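PDB 4P27: venom allergen-like (VAL) 4 protein from Schistosoma mansoni, which probably binds lipids as a CAP-superfamily (SCP/TAPS) protein that lacks the prototypical CAP motifs. Local coordinates for residues Val22-Leu36 / Glu146-Cys158. Sequence-based numbering, arbitrary orientation.
Sequences VKNCRIPGQPPAKNL and EDRPYEAKPESKC. With NAG (2-acetamido-2-deoxy-beta-D-glucopyranose), chain B.
A disulfide ties C25, three residues past helix 6-22, to C158, the last modelled residue. Its SG-SG bond is 2.0 Å long with a torsion of 78°. C158 SG also lies against CB of P32. The two loops run together from this bond toward the glycan on N118, joined by a single bridge between A33 and A152. Two backbone bonds flank that pair. K34 N meets O of E151 at 2.7 Å and almost straight, at 168°. K153 N gives a more bent bond to O of P32, 3.0 Å away.

K153 and Y150 bury the most surface in the contact. The K153 chain is fully extended beyond CG and passes P32 and the carbonyl of A33. Its NZ donates to O of K23 at 2.8 Å. Water 1 accepts from this amine and lies within hydrogen-bonding distance of N24 OD1 and K157 O. N24 ND2 is hydrogen-bonded to O of K20 in helix 6-22.

The Y150 ring takes A33 CB over one face, 3.6 Å from the centroid, a CH-pi contact. CG of Y150 stands between the backbone N and the carbonyl carbon (chi1 56°), and the ring reaches in among P31, A33 and V22. Its OH donates to O of P31 at 2.7 Å, near the ring plane, and accepts from water 2, which also serves Q30 OE1. F100 packs on the same tyrosine. At the other end, N35 ND2 donates to the acetamido O7 of NAG.

A covalent bond, a buried phenol bonded as donor and acceptor, and a lysine amine held by a backbone carbonyl together fasten the C-terminal tail to the loop after helix 6-22.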
# COMPACT_ATOMS: atom_id res chain seq x y z
N VAL A 22 8.65 -8.03 6.05
CA VAL A 22 9.48 -6.93 6.60
C VAL A 22 9.72 -7.14 8.11
O VAL A 22 10.82 -6.84 8.58
CB VAL A 22 8.94 -5.50 6.24
CG1 VAL A 22 7.76 -5.08 7.09
CG2 VAL A 22 10.06 -4.46 6.33
N LYS A 23 8.74 -7.67 8.87
CA LYS A 23 9.02 -8.08 10.28
C LYS A 23 10.04 -9.21 10.51
O LYS A 23 10.40 -9.45 11.65
CB LYS A 23 7.79 -8.50 10.99
CG LYS A 23 6.87 -7.36 11.13
CD LYS A 23 5.85 -7.64 12.18
CE LYS A 23 4.90 -8.66 11.65
NZ LYS A 23 3.58 -8.50 12.31
N ASN A 24 10.46 -9.88 9.45
CA ASN A 24 11.24 -11.11 9.56
C ASN A 24 12.42 -11.07 8.62
O ASN A 24 12.81 -12.12 8.16
CB ASN A 24 10.36 -12.29 9.14
CG ASN A 24 9.39 -12.63 10.21
OD1 ASN A 24 9.83 -13.09 11.25
ND2 ASN A 24 8.10 -12.24 10.07
N CYS A 25 12.92 -9.87 8.27
CA CYS A 25 14.17 -9.71 7.52
C CYS A 25 14.09 -10.19 6.11
O CYS A 25 15.11 -10.52 5.52
CB CYS A 25 15.36 -10.41 8.21
SG CYS A 25 15.81 -9.71 9.79
N ARG A 26 12.90 -10.22 5.55
CA ARG A 26 12.73 -10.87 4.29
C ARG A 26 12.53 -9.81 3.23
O ARG A 26 12.32 -10.15 2.08
CB ARG A 26 11.56 -11.89 4.31
CG ARG A 26 11.86 -13.24 5.02
CD ARG A 26 10.65 -14.23 4.89
NE ARG A 26 10.08 -14.67 6.19
CZ ARG A 26 8.81 -14.49 6.61
NH1 ARG A 26 7.92 -13.85 5.86
NH2 ARG A 26 8.43 -14.93 7.81
N ILE A 27 12.62 -8.53 3.58
CA ILE A 27 12.76 -7.50 2.48
C ILE A 27 14.20 -7.12 2.36
O ILE A 27 14.72 -6.55 3.33
CB ILE A 27 11.99 -6.18 2.80
CG1 ILE A 27 10.59 -6.51 3.35
CG2 ILE A 27 12.04 -5.20 1.63
CD1 ILE A 27 9.61 -6.96 2.32
N PRO A 28 14.85 -7.40 1.21
CA PRO A 28 16.31 -7.23 1.10
C PRO A 28 16.75 -5.79 1.42
O PRO A 28 16.17 -4.82 0.90
CB PRO A 28 16.58 -7.53 -0.41
CG PRO A 28 15.57 -8.64 -0.70
CD PRO A 28 14.30 -8.14 0.04
N GLY A 29 17.78 -5.69 2.25
CA GLY A 29 18.47 -4.40 2.50
C GLY A 29 17.60 -3.51 3.38
O GLY A 29 17.88 -2.35 3.53
N GLN A 30 16.52 -4.01 3.96
CA GLN A 30 15.67 -3.08 4.77
C GLN A 30 15.73 -3.57 6.19
O GLN A 30 15.56 -4.75 6.36
CB GLN A 30 14.18 -3.10 4.28
CG GLN A 30 13.90 -2.40 2.93
CD GLN A 30 14.39 -0.96 2.91
OE1 GLN A 30 14.41 -0.28 3.92
NE2 GLN A 30 14.75 -0.48 1.72
N PRO A 31 15.88 -2.69 7.21
CA PRO A 31 15.86 -3.21 8.59
C PRO A 31 14.52 -3.86 8.92
O PRO A 31 13.51 -3.45 8.39
CB PRO A 31 16.10 -1.96 9.45
CG PRO A 31 15.49 -0.83 8.65
CD PRO A 31 15.85 -1.21 7.19
N PRO A 32 14.52 -4.88 9.81
CA PRO A 32 13.23 -5.50 10.09
C PRO A 32 12.40 -4.62 10.99
O PRO A 32 12.95 -3.91 11.80
CB PRO A 32 13.62 -6.81 10.89
CG PRO A 32 14.96 -6.50 11.48
CD PRO A 32 15.66 -5.68 10.37
N ALA A 33 11.09 -4.76 10.92
CA ALA A 33 10.23 -3.96 11.71
C ALA A 33 9.94 -4.59 13.06
O ALA A 33 9.71 -5.84 13.16
CB ALA A 33 8.93 -3.81 10.95
N LYS A 34 9.90 -3.76 14.11
CA LYS A 34 9.61 -4.25 15.43
C LYS A 34 8.13 -4.63 15.61
O LYS A 34 7.82 -5.65 16.25
CB LYS A 34 9.96 -3.20 16.48
CG LYS A 34 9.84 -3.69 17.94
CD LYS A 34 9.80 -2.49 18.87
CE LYS A 34 10.67 -2.64 20.11
NZ LYS A 34 9.76 -2.45 21.26
N ASN A 35 7.23 -3.81 15.11
CA ASN A 35 5.79 -4.03 15.22
C ASN A 35 5.09 -3.46 13.93
O ASN A 35 5.58 -2.46 13.36
CB ASN A 35 5.25 -3.28 16.42
CG ASN A 35 3.73 -3.45 16.54
OD1 ASN A 35 3.28 -4.54 16.89
ND2 ASN A 35 2.93 -2.40 16.17
N LEU A 36 3.96 -4.03 13.50
CA LEU A 36 3.10 -3.41 12.44
C LEU A 36 1.72 -3.80 12.87
O LEU A 36 1.51 -4.92 13.29
CB LEU A 36 3.40 -4.03 11.08
CG LEU A 36 4.78 -3.81 10.52
CD1 LEU A 36 4.86 -4.54 9.18
CD2 LEU A 36 5.19 -2.32 10.45
N GLU A 146 5.46 11.62 5.90
CA GLU A 146 6.80 11.65 5.37
C GLU A 146 7.83 10.95 6.28
O GLU A 146 8.89 10.74 5.84
CB GLU A 146 7.30 13.10 5.19
CG GLU A 146 7.41 13.89 6.47
CD GLU A 146 7.79 15.36 6.20
OE1 GLU A 146 8.30 15.69 5.08
OE2 GLU A 146 7.55 16.18 7.10
N ASP A 147 7.52 10.64 7.49
CA ASP A 147 8.43 9.80 8.38
C ASP A 147 8.76 8.42 7.89
O ASP A 147 8.32 7.99 6.76
CB ASP A 147 7.78 9.61 9.74
CG ASP A 147 7.49 10.97 10.40
OD1 ASP A 147 8.22 11.89 10.05
OD2 ASP A 147 6.55 11.16 11.18
N ARG A 148 9.54 7.74 8.75
CA ARG A 148 9.92 6.34 8.52
C ARG A 148 8.66 5.49 8.76
O ARG A 148 7.79 5.82 9.62
CB ARG A 148 11.11 5.94 9.42
CG ARG A 148 12.43 6.63 9.01
CD ARG A 148 13.45 6.46 10.16
NE ARG A 148 14.73 7.08 9.78
CZ ARG A 148 14.95 8.38 10.04
NH1 ARG A 148 14.04 9.08 10.69
NH2 ARG A 148 16.03 8.96 9.69
N PRO A 149 8.54 4.37 8.06
CA PRO A 149 7.28 3.59 8.19
C PRO A 149 7.03 2.85 9.48
O PRO A 149 5.86 2.50 9.78
CB PRO A 149 7.36 2.60 7.02
CG PRO A 149 8.86 2.48 6.71
CD PRO A 149 9.44 3.84 7.00
N TYR A 150 8.09 2.57 10.24
CA TYR A 150 8.03 1.72 11.43
C TYR A 150 9.30 1.86 12.34
O TYR A 150 10.32 2.44 11.95
CB TYR A 150 7.83 0.23 11.05
CG TYR A 150 8.89 -0.33 10.08
CD1 TYR A 150 10.15 -0.71 10.52
CD2 TYR A 150 8.58 -0.49 8.72
CE1 TYR A 150 11.13 -1.19 9.61
CE2 TYR A 150 9.51 -1.00 7.81
CZ TYR A 150 10.79 -1.36 8.27
OH TYR A 150 11.73 -1.78 7.34
N GLU A 151 9.27 1.24 13.51
CA GLU A 151 10.48 1.19 14.35
C GLU A 151 11.28 -0.05 13.99
O GLU A 151 10.69 -1.14 13.92
CB GLU A 151 10.08 0.94 15.74
CG GLU A 151 9.53 2.08 16.54
CD GLU A 151 9.32 1.58 17.97
OE1 GLU A 151 9.95 0.57 18.36
OE2 GLU A 151 8.50 2.17 18.70
N ALA A 152 12.58 0.09 13.81
CA ALA A 152 13.45 -1.07 13.53
C ALA A 152 13.63 -1.98 14.78
O ALA A 152 13.40 -1.56 15.91
CB ALA A 152 14.81 -0.57 13.05
N LYS A 153 14.02 -3.23 14.57
CA LYS A 153 14.43 -4.12 15.66
C LYS A 153 15.67 -4.81 15.10
O LYS A 153 16.01 -4.64 13.90
CB LYS A 153 13.34 -5.13 16.06
CG LYS A 153 13.23 -6.25 14.99
CD LYS A 153 12.21 -7.35 15.36
CE LYS A 153 12.10 -8.33 14.19
NZ LYS A 153 10.94 -9.25 14.43
N PRO A 154 16.44 -5.46 16.00
CA PRO A 154 17.72 -6.02 15.63
C PRO A 154 17.49 -7.21 14.69
O PRO A 154 16.54 -7.99 14.89
CB PRO A 154 18.34 -6.48 16.97
CG PRO A 154 17.58 -5.74 18.04
CD PRO A 154 16.22 -5.35 17.47
N GLU A 155 18.26 -7.29 13.63
CA GLU A 155 18.15 -8.46 12.74
C GLU A 155 18.23 -9.86 13.47
O GLU A 155 17.54 -10.78 13.06
CB GLU A 155 19.06 -8.32 11.53
CG GLU A 155 20.48 -8.79 11.81
CD GLU A 155 21.49 -8.36 10.75
OE1 GLU A 155 22.70 -8.69 10.92
OE2 GLU A 155 21.09 -7.69 9.74
N SER A 156 18.90 -9.99 14.62
CA SER A 156 18.85 -11.28 15.36
C SER A 156 17.44 -11.69 15.78
O SER A 156 17.13 -12.87 15.88
CB SER A 156 19.67 -11.22 16.61
OG SER A 156 18.88 -10.66 17.65
N LYS A 157 16.58 -10.74 16.05
CA LYS A 157 15.25 -11.17 16.37
C LYS A 157 14.59 -11.85 15.16
O LYS A 157 13.45 -12.30 15.24
CB LYS A 157 14.45 -9.99 16.93
CG LYS A 157 15.30 -9.25 17.99
CD LYS A 157 14.61 -9.25 19.35
CE LYS A 157 15.53 -8.69 20.44
NZ LYS A 157 16.25 -9.74 21.23
N CYS A 158 15.30 -11.93 14.04
CA CYS A 158 14.82 -12.74 12.93
C CYS A 158 15.53 -14.11 13.05
O CYS A 158 15.01 -15.10 12.59
CB CYS A 158 15.09 -12.06 11.56
SG CYS A 158 14.51 -10.32 11.22
C1 NAG B . 5.02 3.13 14.64
C2 NAG B . 4.80 2.84 16.14
C3 NAG B . 5.15 3.99 17.02
C4 NAG B . 6.54 4.44 16.66
C5 NAG B . 6.55 4.88 15.22
C6 NAG B . 7.89 5.49 14.91
C7 NAG B . 2.99 1.30 16.26
C8 NAG B . 1.54 1.10 16.48
N2 NAG B . 3.44 2.51 16.44
O3 NAG B . 5.08 3.58 18.38
O4 NAG B . 6.91 5.51 17.49
O5 NAG B . 6.26 3.77 14.39
O6 NAG B . 8.01 5.83 13.55
O7 NAG B . 3.68 0.39 15.92
O HOH W 1 11.24 -11.91 13.41
O HOH W 2 11.85 -0.23 5.12
O HOH W 3 6.68 -0.15 14.40